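Local structure of polyhedrin (Orgyia pseudotsugata cypovirus 5, 5A8U) at residues L10-K13 and A14-K17; I77-P80 and G81-V84; T202-G206 and G207-R211. The protein is the major component of viral occlusion bodies, the protein microcrystals that shelter virus particles from the environment until insect larvae eat them. One frame throughout, in Å; residues are numbered along the deposited sequence.

From the N terminus the chain first passes through contact 1 (10-17), two turns of helix 6-21 that close no loop and stand about 32 Å from the chain's centre. After strands 30-37, 43-50 and 53-58 and helix 60-63 comes contact 2 (77-84), a turn closing the loop before helix 84-91. Contact 3 (202-211) comes after strand 189-195 and leads into helix 210-216. The three lie in series, neither nested nor crossed. Contacts 2 and 3 sit on opposite sides of the chain's centre, about 45 Å apart between centres, yet both touch the second subunit; contact 1 touches no other subunit of the trimer.

Contact 1. Residues L10-K13 and A14-K17; sequences LQQK and AHNK
Gln12 and Asn16, one helical turn apart, join their side-chain amides by a hydrogen bond: Gln12 NE2 donates to Asn16 OD1 over 2.9 Å, with an N-H...O angle of 146°. The acceptor lies nearly in the Gln12 amide plane, but the donor stands above the carbonyl plane of Asn16, away from its lone pairs; the two amide planes are 41° apart. Gln12 reaches this place by leaving the backbone with CG opposite its own N and then bending at chi2, which swings the amide forward along the helix. Asn16 instead sets CG beside its own N (chi1 -66°), and its CG comes to rest 3.3 Å from Gln12 O. The His15 ring stands next to this pair: its CD2 is 3.9 Å from Gln12 NE2, met obliquely, and Asn16 OD1 lies in the ring plane beyond its edge.

Beneath the side chains runs the regular alpha-helical i to i+4 pattern. Ala14 N bonds to Leu10 O, His15 N to Gln11 O, Asn16 N to Gln12 O and Lys17 N to Lys13 O. The Ala14 methyl packs with CB 3.4 Å from Leu10 O. On another side of the helix Lys13 and Lys17 run out side by side, each bent only at its last torsion, with Lys13 NZ 5.9 Å from Lys17 NZ. Further along helix 6-21, Glu21 forms a salt bridge with Lys17, and Ser20 OG bonds to the carbonyls of Asn16 and Lys17.

All eight residues are exposed in the trimer, so the amide bond is a link on its surface, and Glu21 probably offsets part of the repulsion between the two ammonium groups.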
loop_
_atom_site.group_PDB
_atom_site.type_symbol
_atom_site.label_atom_id
_atom_site.label_comp_id
_atom_site.label_asym_id
_atom_site.label_seq_id
_atom_site.Cartn_x
_atom_site.Cartn_y
_atom_site.Cartn_z
ATOM N N LEU A 10 -7.634 -41.568 18.586
ATOM C CA LEU A 10 -8.625 -40.486 18.720
ATOM C C LEU A 10 -7.953 -39.127 18.770
ATOM O O LEU A 10 -8.438 -38.157 18.178
ATOM C CB LEU A 10 -9.527 -40.676 19.951
ATOM C CG LEU A 10 -10.625 -39.599 20.076
ATOM C CD1 LEU A 10 -11.507 -39.576 18.826
ATOM C CD2 LEU A 10 -11.477 -39.788 21.339
ATOM N N GLN A 11 -6.831 -39.065 19.475
ATOM C CA GLN A 11 -6.099 -37.822 19.632
ATOM C C GLN A 11 -5.598 -37.363 18.273
ATOM O O GLN A 11 -5.722 -36.189 17.931
ATOM C CB GLN A 11 -4.940 -38.032 20.590
ATOM C CG GLN A 11 -4.103 -36.811 20.884
ATOM C CD GLN A 11 -3.201 -37.091 22.048
ATOM O OE1 GLN A 11 -3.672 -37.315 23.162
ATOM N NE2 GLN A 11 -1.901 -37.149 21.796
ATOM N N GLN A 12 -5.050 -38.287 17.489
ATOM C CA GLN A 12 -4.636 -37.941 16.133
ATOM C C GLN A 12 -5.829 -37.479 15.284
ATOM O O GLN A 12 -5.724 -36.500 14.567
ATOM C CB GLN A 12 -3.911 -39.104 15.444
ATOM C CG GLN A 12 -3.447 -38.765 14.030
ATOM C CD GLN A 12 -2.275 -37.800 14.001
ATOM O OE1 GLN A 12 -1.195 -38.096 14.529
ATOM N NE2 GLN A 12 -2.476 -36.636 13.371
ATOM N N LYS A 13 -6.950 -38.194 15.370
ATOM C CA LYS A 13 -8.184 -37.776 14.701
ATOM C C LYS A 13 -8.676 -36.378 15.126
ATOM O O LYS A 13 -9.104 -35.587 14.281
ATOM C CB LYS A 13 -9.287 -38.817 14.925
ATOM C CG LYS A 13 -10.625 -38.465 14.279
ATOM C CD LYS A 13 -11.673 -39.547 14.563
ATOM C CE LYS A 13 -13.022 -39.222 13.920
ATOM N NZ LYS A 13 -13.670 -38.036 14.551
ATOM N N ALA A 14 -8.624 -36.084 16.427
ATOM C CA ALA A 14 -9.002 -34.766 16.947
ATOM C C ALA A 14 -8.060 -33.677 16.438
ATOM O O ALA A 14 -8.484 -32.559 16.136
ATOM C CB ALA A 14 -9.034 -34.777 18.472
ATOM N N HIS A 15 -6.777 -34.012 16.347
ATOM C CA HIS A 15 -5.786 -33.115 15.765
ATOM C C HIS A 15 -6.074 -32.850 14.294
ATOM O O HIS A 15 -6.039 -31.695 13.846
ATOM C CB HIS A 15 -4.374 -33.698 15.912
ATOM C CG HIS A 15 -3.318 -32.846 15.282
ATOM N ND1 HIS A 15 -2.592 -31.916 15.991
ATOM C CD2 HIS A 15 -2.880 -32.770 14.000
ATOM C CE1 HIS A 15 -1.751 -31.303 15.176
ATOM N NE2 HIS A 15 -1.909 -31.798 13.961
ATOM N N ASN A 16 -6.355 -33.913 13.538
ATOM C CA ASN A 16 -6.661 -33.766 12.117
ATOM C C ASN A 16 -7.930 -32.956 11.881
ATOM O O ASN A 16 -7.983 -32.149 10.952
ATOM C CB ASN A 16 -6.770 -35.126 11.420
ATOM C CG ASN A 16 -5.451 -35.865 11.371
ATOM O OD1 ASN A 16 -4.400 -35.292 11.628
ATOM N ND2 ASN A 16 -5.503 -37.142 11.014
ATOM N N LYS A 17 -8.940 -33.178 12.725
ATOM C CA LYS A 17 -10.212 -32.455 12.626
ATOM C C LYS A 17 -10.011 -30.978 12.929
ATOM O O LYS A 17 -10.542 -30.110 12.233
ATOM C CB LYS A 17 -11.254 -33.047 13.591
ATOM C CG LYS A 17 -12.650 -32.401 13.484
ATOM C CD LYS A 17 -13.660 -33.036 14.431
ATOM C CE LYS A 17 -15.030 -32.381 14.330
ATOM N NZ LYS A 17 -15.707 -32.683 13.034
#

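Contact 2. Residues I77-P80 and G81-V84; sequences IEWP and GEGV
Trp79 and Glu82 are the ends of a type II beta turn, closed by a hydrogen bond from Glu82 N to Trp79 O of 2.8 Å at 142°. Pro80 and Gly81 are its corners, and Gly81 has the positive phi (79°) that this turn type requires at its third residue. The turn leads straight into helix 84-91, with Gly83 as N-cap.

Two waters join backbone and side-chain atoms across the turn. One accepts from Trp79 N and donates to Glu82 O, joining the first and last residues of the turn a second time. The other accepts from Val84 N, in the first turn of the helix, and lies 2.5 Å from Glu78 OE1, to which it appears to donate, so the carboxylate reaches the helix start indirectly.

Packing is led by Trp79 and Glu82, whose side chains run side by side in the same direction. The carboxylate meets the indole at its edge, Trp79 CE3 to Glu82 OE1 being 3.9 Å, and the two planes are nearly perpendicular (86°). Other partners fix both polar ends: Asp72 takes the indole NE1, while the backbone amides of Ala104 and Gly105 bind the buried Glu82 carboxylate. Glu78 also packs on Pro71 of the second subunit, and Ile77 meets Ile77 of both other subunits. Glu78, extended beyond CG, lays its carboxylate against Gly83, with OE1 3.7 Å from Gly83 CA.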
loop_
_atom_site.group_PDB
_atom_site.type_symbol
_atom_site.label_atom_id
_atom_site.label_comp_id
_atom_site.label_asym_id
_atom_site.label_seq_id
_atom_site.Cartn_x
_atom_site.Cartn_y
_atom_site.Cartn_z
ATOM N N ILE A 77 16.641 -3.525 -11.701
ATOM C CA ILE A 77 15.180 -3.490 -11.627
ATOM C C ILE A 77 14.538 -3.238 -12.983
ATOM O O ILE A 77 13.315 -3.213 -13.091
ATOM C CB ILE A 77 14.645 -2.462 -10.609
ATOM C CG1 ILE A 77 14.973 -1.038 -11.044
ATOM C CG2 ILE A 77 15.205 -2.758 -9.231
ATOM C CD1 ILE A 77 14.347 0.024 -10.151
ATOM N N GLU A 78 15.366 -3.044 -14.007
ATOM C CA GLU A 78 14.892 -2.944 -15.385
ATOM C C GLU A 78 15.900 -3.619 -16.303
ATOM O O GLU A 78 17.087 -3.714 -15.979
ATOM C CB GLU A 78 14.749 -1.483 -15.812
ATOM C CG GLU A 78 13.687 -0.699 -15.071
ATOM C CD GLU A 78 13.386 0.629 -15.739
ATOM O OE1 GLU A 78 14.313 1.198 -16.349
ATOM O OE2 GLU A 78 12.219 1.084 -15.665
ATOM N N TRP A 79 15.431 -4.084 -17.456
ATOM C CA TRP A 79 16.320 -4.631 -18.474
ATOM C C TRP A 79 16.401 -3.667 -19.655
ATOM O O TRP A 79 15.427 -2.976 -19.976
ATOM C CB TRP A 79 15.834 -5.999 -18.947
ATOM C CG TRP A 79 16.157 -7.131 -17.998
ATOM C CD1 TRP A 79 17.126 -7.144 -17.031
ATOM C CD2 TRP A 79 15.505 -8.400 -17.931
ATOM N NE1 TRP A 79 17.110 -8.343 -16.363
ATOM C CE2 TRP A 79 16.134 -9.138 -16.903
ATOM C CE3 TRP A 79 14.438 -8.984 -18.626
ATOM C CZ2 TRP A 79 15.735 -10.433 -16.557
ATOM C CZ3 TRP A 79 14.052 -10.276 -18.295
ATOM C CH2 TRP A 79 14.697 -10.985 -17.258
ATOM N N PRO A 80 17.572 -3.593 -20.291
ATOM C CA PRO A 80 17.716 -2.715 -21.458
ATOM C C PRO A 80 16.635 -3.003 -22.492
ATOM O O PRO A 80 16.366 -4.173 -22.797
ATOM C CB PRO A 80 19.089 -3.097 -22.011
ATOM C CG PRO A 80 19.835 -3.604 -20.831
ATOM C CD PRO A 80 18.819 -4.317 -19.987
ATOM N N GLY A 81 16.014 -1.950 -23.015
ATOM C CA GLY A 81 14.981 -2.107 -24.022
ATOM C C GLY A 81 13.647 -2.502 -23.423
ATOM O O GLY A 81 12.675 -2.752 -24.148
ATOM N N GLU A 82 13.588 -2.549 -22.097
ATOM C CA GLU A 82 12.359 -2.869 -21.399
ATOM C C GLU A 82 12.161 -1.858 -20.271
ATOM O O GLU A 82 11.547 -2.151 -19.249
ATOM C CB GLU A 82 12.408 -4.310 -20.874
ATOM C CG GLU A 82 12.798 -5.322 -21.969
ATOM C CD GLU A 82 12.524 -6.785 -21.577
ATOM O OE1 GLU A 82 11.726 -7.028 -20.637
ATOM O OE2 GLU A 82 13.086 -7.693 -22.233
ATOM N N GLY A 83 12.691 -0.658 -20.483
ATOM C CA GLY A 83 12.582 0.389 -19.488
ATOM C C GLY A 83 11.453 1.346 -19.808
ATOM O O GLY A 83 10.434 0.945 -20.358
ATOM N N VAL A 84 11.639 2.615 -19.469
ATOM C CA VAL A 84 10.563 3.594 -19.577
ATOM C C VAL A 84 10.030 3.731 -21.000
ATOM O O VAL A 84 8.812 3.813 -21.205
ATOM C CB VAL A 84 10.984 4.974 -19.023
ATOM C CG1 VAL A 84 12.146 5.551 -19.834
ATOM C CG2 VAL A 84 9.779 5.924 -19.002
HETATM O O HOH W 1 13.875 3.285 -17.734
HETATM O O HOH W 2 12.291 -3.894 -17.337
#

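Contact 3. Residues T202-G206 and G207-R211; sequences TNEMG and GESAR
Ser209 turns its side chain back onto the loop before it: CB lies 3.2 Å from Glu204 O, and OG is 4.1 Å from Glu204 CB. With chi1 at -64°, OG sits beside its own backbone N, where a water 2.6 Å from Ser209 OG donates to Asn203 O and bridges the two segments. Glu204 also places CG beside its N, then extends away from the serine; its OE1 is held by Ser26, and OE2 makes a long, weak ion pair with Arg198.

Asn203 swings CG opposite its N (chi1 -173°), and this brings OD1 within 2.8 Å of Met205 N, a hydrogen bond that makes an Asx turn. The same residues begin a type I beta turn, 203-206, whose Gly206 N to Asn203 O bond is weak. Gly206 O then accepts from Ser209 N at 2.9 Å, with the donor above the carbonyl plane. Ala210 CB lies 4.1 Å from Gly206 CA, and Gly207 has a positive phi (58°) at the bend.

The segment lies in the loop that follows strand 189-195 and, through the short 3-10 turn 208-209, enters helix 210-216. At that entrance Ala210 and Arg211 pack on Met205 of the third subunit, Arg211 makes a cation-pi contact with Tyr195 of the same subunit, and Met205 packs on Val214 of the second subunit.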
loop_
_atom_site.group_PDB
_atom_site.type_symbol
_atom_site.label_atom_id
_atom_site.label_comp_id
_atom_site.label_asym_id
_atom_site.label_seq_id
_atom_site.Cartn_x
_atom_site.Cartn_y
_atom_site.Cartn_z
ATOM N N THR A 202 -23.869 -12.679 11.329
ATOM C CA THR A 202 -23.313 -11.438 11.838
ATOM C C THR A 202 -22.252 -10.881 10.884
ATOM O O THR A 202 -21.376 -11.609 10.410
ATOM C CB THR A 202 -22.694 -11.620 13.238
ATOM O OG1 THR A 202 -23.681 -12.158 14.120
ATOM C CG2 THR A 202 -22.226 -10.265 13.776
ATOM N N ASN A 203 -22.346 -9.590 10.596
ATOM C CA ASN A 203 -21.429 -8.976 9.648
ATOM C C ASN A 203 -20.135 -8.590 10.348
ATOM O O ASN A 203 -20.109 -7.626 11.104
ATOM C CB ASN A 203 -22.070 -7.732 9.042
ATOM C CG ASN A 203 -21.244 -7.132 7.926
ATOM O OD1 ASN A 203 -20.056 -7.425 7.788
ATOM N ND2 ASN A 203 -21.862 -6.251 7.147
ATOM N N GLU A 204 -19.077 -9.359 10.102
ATOM C CA GLU A 204 -17.787 -9.125 10.748
ATOM C C GLU A 204 -16.909 -8.120 10.001
ATOM O O GLU A 204 -15.739 -7.911 10.356
ATOM C CB GLU A 204 -17.059 -10.456 10.942
ATOM C CG GLU A 204 -17.763 -11.313 11.974
ATOM C CD GLU A 204 -17.143 -12.669 12.152
ATOM O OE1 GLU A 204 -16.199 -13.017 11.409
ATOM O OE2 GLU A 204 -17.597 -13.379 13.064
ATOM N N MET A 205 -17.474 -7.494 8.969
ATOM C CA MET A 205 -16.767 -6.405 8.298
ATOM C C MET A 205 -17.240 -5.052 8.813
ATOM O O MET A 205 -16.724 -4.025 8.396
ATOM C CB MET A 205 -16.940 -6.467 6.775
ATOM C CG MET A 205 -16.089 -7.504 6.112
ATOM S SD MET A 205 -14.311 -7.259 6.368
ATOM C CE MET A 205 -13.974 -5.668 5.583
ATOM N N GLY A 206 -18.220 -5.046 9.711
ATOM C CA GLY A 206 -18.746 -3.794 10.235
ATOM C C GLY A 206 -19.269 -3.922 11.657
ATOM O O GLY A 206 -18.966 -4.895 12.357
ATOM N N GLY A 207 -20.059 -2.945 12.093
ATOM C CA GLY A 207 -20.584 -2.994 13.449
ATOM C C GLY A 207 -19.483 -3.049 14.502
ATOM O O GLY A 207 -18.503 -2.279 14.453
ATOM N N GLU A 208 -19.630 -3.967 15.462
ATOM C CA GLU A 208 -18.653 -4.096 16.543
ATOM C C GLU A 208 -17.309 -4.582 15.998
ATOM O O GLU A 208 -16.294 -4.450 16.669
ATOM C CB GLU A 208 -19.175 -5.015 17.665
ATOM C CG GLU A 208 -20.392 -4.409 18.393
ATOM C CD GLU A 208 -20.823 -5.172 19.660
ATOM O OE1 GLU A 208 -20.149 -6.141 20.072
ATOM O OE2 GLU A 208 -21.839 -4.770 20.264
ATOM N N SER A 209 -17.309 -5.123 14.772
ATOM C CA SER A 209 -16.073 -5.620 14.155
ATOM C C SER A 209 -15.393 -4.623 13.209
ATOM O O SER A 209 -14.373 -4.936 12.622
ATOM C CB SER A 209 -16.335 -6.911 13.368
ATOM O OG SER A 209 -16.748 -7.960 14.219
ATOM N N ALA A 210 -15.973 -3.438 13.041
ATOM C CA ALA A 210 -15.431 -2.459 12.095
ATOM C C ALA A 210 -13.929 -2.175 12.262
ATOM O O ALA A 210 -13.167 -2.176 11.284
ATOM C CB ALA A 210 -16.243 -1.139 12.158
ATOM N N ARG A 211 -13.501 -1.939 13.494
ATOM C CA ARG A 211 -12.115 -1.511 13.705
ATOM C C ARG A 211 -11.120 -2.589 13.219
ATOM O O ARG A 211 -10.126 -2.266 12.548
ATOM C CB ARG A 211 -11.861 -1.099 15.169
ATOM C CG ARG A 211 -11.656 -2.253 16.118
ATOM C CD ARG A 211 -11.594 -1.859 17.617
ATOM N NE ARG A 211 -11.447 -3.091 18.387
ATOM C CZ ARG A 211 -10.289 -3.705 18.617
ATOM N NH1 ARG A 211 -9.142 -3.168 18.187
ATOM N NH2 ARG A 211 -10.272 -4.854 19.290
HETATM O O HOH W 3 -19.355 -7.800 14.027
#